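Lovastatin nonaketide synthase, polyketide synthase component (Aspergillus terreus, PDB 7CPX) builds the dihydromonacolin L nonaketide precursor of lovastatin from malonyl-CoA as a homodimeric, multidomain iterative polyketide synthase, in partnership with lovC. Local coordinates at residues P1878-R1882 / D2063-V2069; H1990-T1994 / S2008-A2014. The protein carries 2 engineered substitutions. All blocks are in the same frame, centred on the assembly; numbering follows the deposited sequence.

Interaction 1: residues P1878-R1882 / D2063-V2069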
loop_
_atom_site.group_PDB
_atom_site.type_symbol
_atom_site.label_atom_id
_atom_site.label_comp_id
_atom_site.label_asym_id
_atom_site.label_seq_id
_atom_site.Cartn_x
_atom_site.Cartn_y
_atom_site.Cartn_z
ATOM N N PRO A 1878 -34.019 -7.886 29.846
ATOM C CA PRO A 1878 -33.679 -8.225 28.452
ATOM C C PRO A 1878 -32.635 -9.318 28.331
ATOM O O PRO A 1878 -32.725 -10.151 27.421
ATOM C CB PRO A 1878 -33.161 -6.899 27.878
ATOM C CG PRO A 1878 -33.575 -5.842 28.833
ATOM C CD PRO A 1878 -33.710 -6.483 30.168
ATOM N N HIS A 1879 -31.647 -9.337 29.217
ATOM C CA HIS A 1879 -30.527 -10.261 29.133
ATOM C C HIS A 1879 -30.747 -11.446 30.063
ATOM O O HIS A 1879 -31.220 -11.286 31.192
ATOM C CB HIS A 1879 -29.224 -9.552 29.495
ATOM C CG HIS A 1879 -29.161 -8.135 29.019
ATOM N ND1 HIS A 1879 -28.875 -7.800 27.713
ATOM C CD2 HIS A 1879 -29.355 -6.966 29.673
ATOM C CE1 HIS A 1879 -28.893 -6.486 27.584
ATOM N NE2 HIS A 1879 -29.182 -5.957 28.759
ATOM N N ALA A 1880 -30.402 -12.636 29.581
ATOM C CA ALA A 1880 -30.499 -13.840 30.393
ATOM C C ALA A 1880 -29.322 -13.908 31.355
ATOM O O ALA A 1880 -28.177 -13.653 30.967
ATOM C CB ALA A 1880 -30.529 -15.086 29.511
ATOM N N LEU A 1881 -29.604 -14.254 32.605
ATOM C CA LEU A 1881 -28.589 -14.325 33.644
ATOM C C LEU A 1881 -28.268 -15.775 33.976
ATOM O O LEU A 1881 -29.169 -16.598 34.156
ATOM C CB LEU A 1881 -29.049 -13.596 34.905
ATOM C CG LEU A 1881 -28.925 -12.074 34.860
ATOM C CD1 LEU A 1881 -29.876 -11.480 33.837
ATOM C CD2 LEU A 1881 -29.179 -11.490 36.231
ATOM N N ARG A 1882 -26.976 -16.077 34.054
ATOM C CA ARG A 1882 -26.544 -17.407 34.452
ATOM C C ARG A 1882 -26.967 -17.681 35.890
ATOM O O ARG A 1882 -26.899 -16.800 36.753
ATOM C CB ARG A 1882 -25.029 -17.534 34.308
ATOM C CG ARG A 1882 -24.491 -18.937 34.515
ATOM C CD ARG A 1882 -22.972 -18.947 34.469
ATOM N NE ARG A 1882 -22.425 -20.291 34.609
ATOM C CZ ARG A 1882 -21.130 -20.567 34.690
ATOM N NH1 ARG A 1882 -20.215 -19.612 34.654
ATOM N NH2 ARG A 1882 -20.744 -21.834 34.811
ATOM N N ASP A 2063 -20.275 -14.223 30.615
ATOM C CA ASP A 2063 -20.407 -15.400 31.462
ATOM C C ASP A 2063 -21.545 -15.279 32.466
ATOM O O ASP A 2063 -21.948 -16.294 33.043
ATOM C CB ASP A 2063 -19.096 -15.659 32.207
ATOM C CG ASP A 2063 -17.923 -15.857 31.269
ATOM O OD1 ASP A 2063 -18.134 -16.370 30.151
ATOM O OD2 ASP A 2063 -16.788 -15.498 31.650
ATOM N N LEU A 2064 -22.067 -14.071 32.689
ATOM C CA LEU A 2064 -23.192 -13.861 33.586
ATOM C C LEU A 2064 -24.402 -13.234 32.914
ATOM O O LEU A 2064 -25.510 -13.362 33.444
ATOM C CB LEU A 2064 -22.781 -12.974 34.773
ATOM C CG LEU A 2064 -21.761 -13.574 35.741
ATOM C CD1 LEU A 2064 -20.340 -13.366 35.242
ATOM C CD2 LEU A 2064 -21.937 -12.984 37.130
ATOM N N PHE A 2065 -24.226 -12.559 31.781
ATOM C CA PHE A 2065 -25.325 -11.976 31.027
ATOM C C PHE A 2065 -25.166 -12.341 29.561
ATOM O O PHE A 2065 -24.063 -12.267 29.013
ATOM C CB PHE A 2065 -25.365 -10.452 31.187
ATOM C CG PHE A 2065 -25.561 -9.995 32.604
ATOM C CD1 PHE A 2065 -24.493 -9.948 33.484
ATOM C CD2 PHE A 2065 -26.811 -9.609 33.055
ATOM C CE1 PHE A 2065 -24.670 -9.528 34.789
ATOM C CE2 PHE A 2065 -26.994 -9.187 34.358
ATOM C CZ PHE A 2065 -25.922 -9.146 35.225
ATOM N N THR A 2066 -26.268 -12.733 28.927
ATOM C CA THR A 2066 -26.223 -13.146 27.532
ATOM C C THR A 2066 -27.592 -12.932 26.909
ATOM O O THR A 2066 -28.593 -12.744 27.605
ATOM C CB THR A 2066 -25.800 -14.612 27.391
ATOM O OG1 THR A 2066 -25.466 -14.887 26.024
ATOM C CG2 THR A 2066 -26.926 -15.536 27.822
ATOM N N ASP A 2067 -27.617 -12.962 25.579
ATOM C CA ASP A 2067 -28.842 -12.810 24.807
ATOM C C ASP A 2067 -29.353 -14.127 24.240
ATOM O O ASP A 2067 -30.352 -14.125 23.515
ATOM C CB ASP A 2067 -28.616 -11.819 23.663
ATOM C CG ASP A 2067 -27.537 -12.278 22.702
ATOM O OD1 ASP A 2067 -26.558 -12.902 23.162
ATOM O OD2 ASP A 2067 -27.670 -12.020 21.487
ATOM N N THR A 2068 -28.699 -15.246 24.548
ATOM C CA THR A 2068 -29.057 -16.544 23.994
ATOM C C THR A 2068 -29.225 -17.557 25.115
ATOM O O THR A 2068 -28.419 -17.605 26.048
ATOM C CB THR A 2068 -27.994 -17.039 23.006
ATOM O OG1 THR A 2068 -27.856 -16.099 21.934
ATOM C CG2 THR A 2068 -28.375 -18.402 22.441
ATOM N N VAL A 2069 -30.277 -18.368 25.012
ATOM C CA VAL A 2069 -30.524 -19.447 25.961
ATOM C C VAL A 2069 -30.659 -20.762 25.204
ATOM O O VAL A 2069 -30.414 -21.839 25.759
ATOM C CB VAL A 2069 -31.778 -19.165 26.809
ATOM C CG1 VAL A 2069 -32.089 -20.347 27.716
ATOM C CG2 VAL A 2069 -31.585 -17.899 27.624
#

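Interaction 2: residues H1990-T1994 / S2008-A2014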
loop_
_atom_site.group_PDB
_atom_site.type_symbol
_atom_site.label_atom_id
_atom_site.label_comp_id
_atom_site.label_asym_id
_atom_site.label_seq_id
_atom_site.Cartn_x
_atom_site.Cartn_y
_atom_site.Cartn_z
ATOM N N HIS A 1990 -14.731 -7.058 46.477
ATOM C CA HIS A 1990 -14.286 -5.707 46.178
ATOM C C HIS A 1990 -15.006 -5.215 44.932
ATOM O O HIS A 1990 -15.263 -5.992 44.008
ATOM C CB HIS A 1990 -12.772 -5.658 45.959
ATOM C CG HIS A 1990 -11.976 -6.141 47.130
ATOM N ND1 HIS A 1990 -11.691 -5.345 48.217
ATOM C CD2 HIS A 1990 -11.401 -7.342 47.381
ATOM C CE1 HIS A 1990 -10.977 -6.034 49.089
ATOM N NE2 HIS A 1990 -10.786 -7.247 48.607
ATOM N N LEU A 1991 -15.351 -3.932 44.921
ATOM C CA LEU A 1991 -16.048 -3.313 43.803
ATOM C C LEU A 1991 -15.120 -2.326 43.113
ATOM O O LEU A 1991 -14.499 -1.486 43.773
ATOM C CB LEU A 1991 -17.313 -2.594 44.271
ATOM C CG LEU A 1991 -18.348 -3.425 45.027
ATOM C CD1 LEU A 1991 -19.595 -2.595 45.271
ATOM C CD2 LEU A 1991 -18.690 -4.695 44.270
ATOM N N ALA A 1992 -15.029 -2.429 41.791
ATOM C CA ALA A 1992 -14.276 -1.492 40.974
ATOM C C ALA A 1992 -15.200 -0.933 39.904
ATOM O O ALA A 1992 -15.921 -1.690 39.248
ATOM C CB ALA A 1992 -13.064 -2.167 40.333
ATOM N N THR A 1993 -15.186 0.386 39.739
ATOM C CA THR A 1993 -16.026 1.057 38.760
ATOM C C THR A 1993 -15.176 1.984 37.908
ATOM O O THR A 1993 -14.287 2.673 38.418
ATOM C CB THR A 1993 -17.149 1.858 39.435
ATOM O OG1 THR A 1993 -17.980 2.457 38.434
ATOM C CG2 THR A 1993 -16.572 2.947 40.327
ATOM N N THR A 1994 -15.453 1.994 36.606
ATOM C CA THR A 1994 -14.762 2.855 35.660
ATOM C C THR A 1994 -15.527 4.141 35.378
ATOM O O THR A 1994 -15.108 4.927 34.522
ATOM C CB THR A 1994 -14.513 2.104 34.351
ATOM O OG1 THR A 1994 -15.765 1.712 33.774
ATOM C CG2 THR A 1994 -13.667 0.870 34.602
ATOM N N SER A 2008 -16.331 1.301 49.796
ATOM C CA SER A 2008 -16.898 1.959 48.626
ATOM C C SER A 2008 -16.307 1.386 47.344
ATOM O O SER A 2008 -15.406 0.548 47.383
ATOM C CB SER A 2008 -16.655 3.468 48.687
ATOM O OG SER A 2008 -17.171 4.114 47.537
ATOM N N TRP A 2009 -16.822 1.843 46.207
ATOM C CA TRP A 2009 -16.320 1.387 44.920
ATOM C C TRP A 2009 -14.888 1.855 44.705
ATOM O O TRP A 2009 -14.532 2.991 45.031
ATOM C CB TRP A 2009 -17.206 1.906 43.789
ATOM C CG TRP A 2009 -18.530 1.221 43.688
ATOM C CD1 TRP A 2009 -18.852 0.185 42.863
ATOM C CD2 TRP A 2009 -19.714 1.526 44.433
ATOM N NE1 TRP A 2009 -20.163 -0.176 43.048
ATOM C CE2 TRP A 2009 -20.716 0.630 44.008
ATOM C CE3 TRP A 2009 -20.025 2.466 45.418
ATOM C CZ2 TRP A 2009 -22.005 0.648 44.534
ATOM C CZ3 TRP A 2009 -21.306 2.482 45.940
ATOM C CH2 TRP A 2009 -22.280 1.579 45.496
ATOM N N LEU A 2010 -14.065 0.970 44.152
ATOM C CA LEU A 2010 -12.709 1.325 43.744
ATOM C C LEU A 2010 -12.802 2.009 42.388
ATOM O O LEU A 2010 -12.862 1.351 41.346
ATOM C CB LEU A 2010 -11.819 0.088 43.691
ATOM C CG LEU A 2010 -10.393 0.308 43.180
ATOM C CD1 LEU A 2010 -9.675 1.368 43.999
ATOM C CD2 LEU A 2010 -9.618 -0.997 43.203
ATOM N N THR A 2011 -12.807 3.341 42.394
ATOM C CA THR A 2011 -13.070 4.124 41.188
ATOM C C THR A 2011 -11.854 4.046 40.271
ATOM O O THR A 2011 -11.007 4.941 40.218
ATOM C CB THR A 2011 -13.403 5.567 41.543
ATOM O OG1 THR A 2011 -12.361 6.116 42.358
ATOM C CG2 THR A 2011 -14.728 5.642 42.292
ATOM N N LEU A 2012 -11.772 2.944 39.530
ATOM C CA LEU A 2012 -10.747 2.787 38.515
ATOM C C LEU A 2012 -11.111 3.612 37.285
ATOM O O LEU A 2012 -12.090 4.364 37.271
ATOM C CB LEU A 2012 -10.579 1.314 38.148
ATOM C CG LEU A 2012 -10.175 0.366 39.276
ATOM C CD1 LEU A 2012 -10.083 -1.054 38.751
ATOM C CD2 LEU A 2012 -8.855 0.791 39.893
ATOM N N HIS A 2013 -10.310 3.471 36.236
ATOM C CA HIS A 2013 -10.555 4.151 34.976
ATOM C C HIS A 2013 -10.114 3.248 33.839
ATOM O O HIS A 2013 -9.108 2.542 33.954
ATOM C CB HIS A 2013 -9.807 5.486 34.902
ATOM C CG HIS A 2013 -10.300 6.398 33.824
ATOM N ND1 HIS A 2013 -10.116 6.136 32.484
ATOM C CD2 HIS A 2013 -10.968 7.574 33.888
ATOM C CE1 HIS A 2013 -10.652 7.109 31.769
ATOM N NE2 HIS A 2013 -11.176 7.995 32.598
ATOM N N ALA A 2014 -10.865 3.274 32.744
ATOM C CA ALA A 2014 -10.458 2.529 31.566
ATOM C C ALA A 2014 -9.119 3.054 31.066
ATOM O O ALA A 2014 -8.777 4.226 31.253
ATOM C CB ALA A 2014 -11.516 2.636 30.470
#

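Interaction 1: residues P1878-R1882 / D2063-V2069
With CG anti to the carbonyl carbon in both (chi1 -79° and -61°), Leu1881 and Phe2065, a non-hydrogen-bonded pair pointing from the same face of a short antiparallel pairing, lay their side chains side by side. The leucine branch lies along the CD2-CE2 side of the ring: CG is 3.5 Å from Phe2065 CE2, and CD1 is 3.7 Å from Phe2065 CD2. CB of His1879 comes up at the edge of the same ring. On the other face Ala1880 CB meets Val2069 CG2 at 3.5 Å and Thr2066 CG2 at 4.0 Å, a small apolar patch. Ala1880 and Thr2066 form the hydrogen-bonded pair, with Ala1880 N to Thr2066 O at 2.7 Å and Thr2066 N to Ala1880 O at 2.9 Å. Arg1882 N then reaches Leu2064 O (3.1 Å). The extended arginine chain runs alongside Asp2063 O, CD nearest at 3.2 Å, and also packs on Gly2055 of the second subunit. Short strand 2065-2066, entered straight from helix 2061-2064, thus adds antiparallel to strand 1869-1883, whose Leu1881 also bonds Phe1889 through the backbone. Helix 1935-1953 flanks the Leu1881-Phe2065 face through Thr1941 and Ala1945, whereas Tyr1890 of strand 1887-1898 touches Ala1880 and Val2069 on the other.

Interaction 2: residues H1990-T1994 / S2008-A2014
Leu1991, Thr1993 and Trp2009 bury the most surface where strand 1988-1993 meets the short, weakly bonded strand 2010-2011, outermost in a parallel sheet. Leu1991 and Trp2009 point the same way, and the leucine methyl CD1 rests over one face of the indole, 3.7 Å from the centroid of the five-membered ring, as a CH-pi contact displaced toward the rim. Leu1991 CB lies against Trp2009 CD1 (3.5 Å). Thr1993 comes to the indole side chain obliquely. Its methyl CG2, set between backbone N and carbonyl carbon by chi1 -178°, touches Trp2009 CB at 3.7 Å and Thr2011 CG2 at 3.8 Å. On the opposite face of the sheet Ala1992 CB meets Leu2012 CD1 at 3.6 Å, and Leu2012 reaches on to helices 2018-2024 and 2041-2051. Two backbone bonds hold the strands, Leu2010 N to Leu1991 O and Thr1993 N to Leu2010 O (3.0 Å). Beyond them Thr2011 centres an inverse gamma turn. Further on, His2013 ND1 donates to Ala2014 O in the ring plane, while NE2 bonds His1100 O of the second subunit. With a carbonyl at each ring nitrogen, the imidazole is fixed in rotation and may carry a positive charge; backbone bonds and apolar packing share the strand pairing.

How the interactions relate
The centres of the two contacts lie 23 Å apart and their nearest atoms about 11 Å apart, so they do not touch. In chain order, 1878-1882 comes first, then 1990-1994 and 2008-2014 of interaction 2, then 2063-2069. Interaction 2 completes one edge of a five-stranded parallel sheet of strand order 3-2-1-4-5, consistent with a Rossmann-like unit. The other edge of that sheet, strand 2057-2059, leads into helix 2061-2064, and interaction 1 joins this helix and the strand after it to the mainly antiparallel sheet around strand 1869-1883. The pair of units is consistent with an enoylreductase-like region. Arg1882 packs on the second subunit, and His2013 bonds to it.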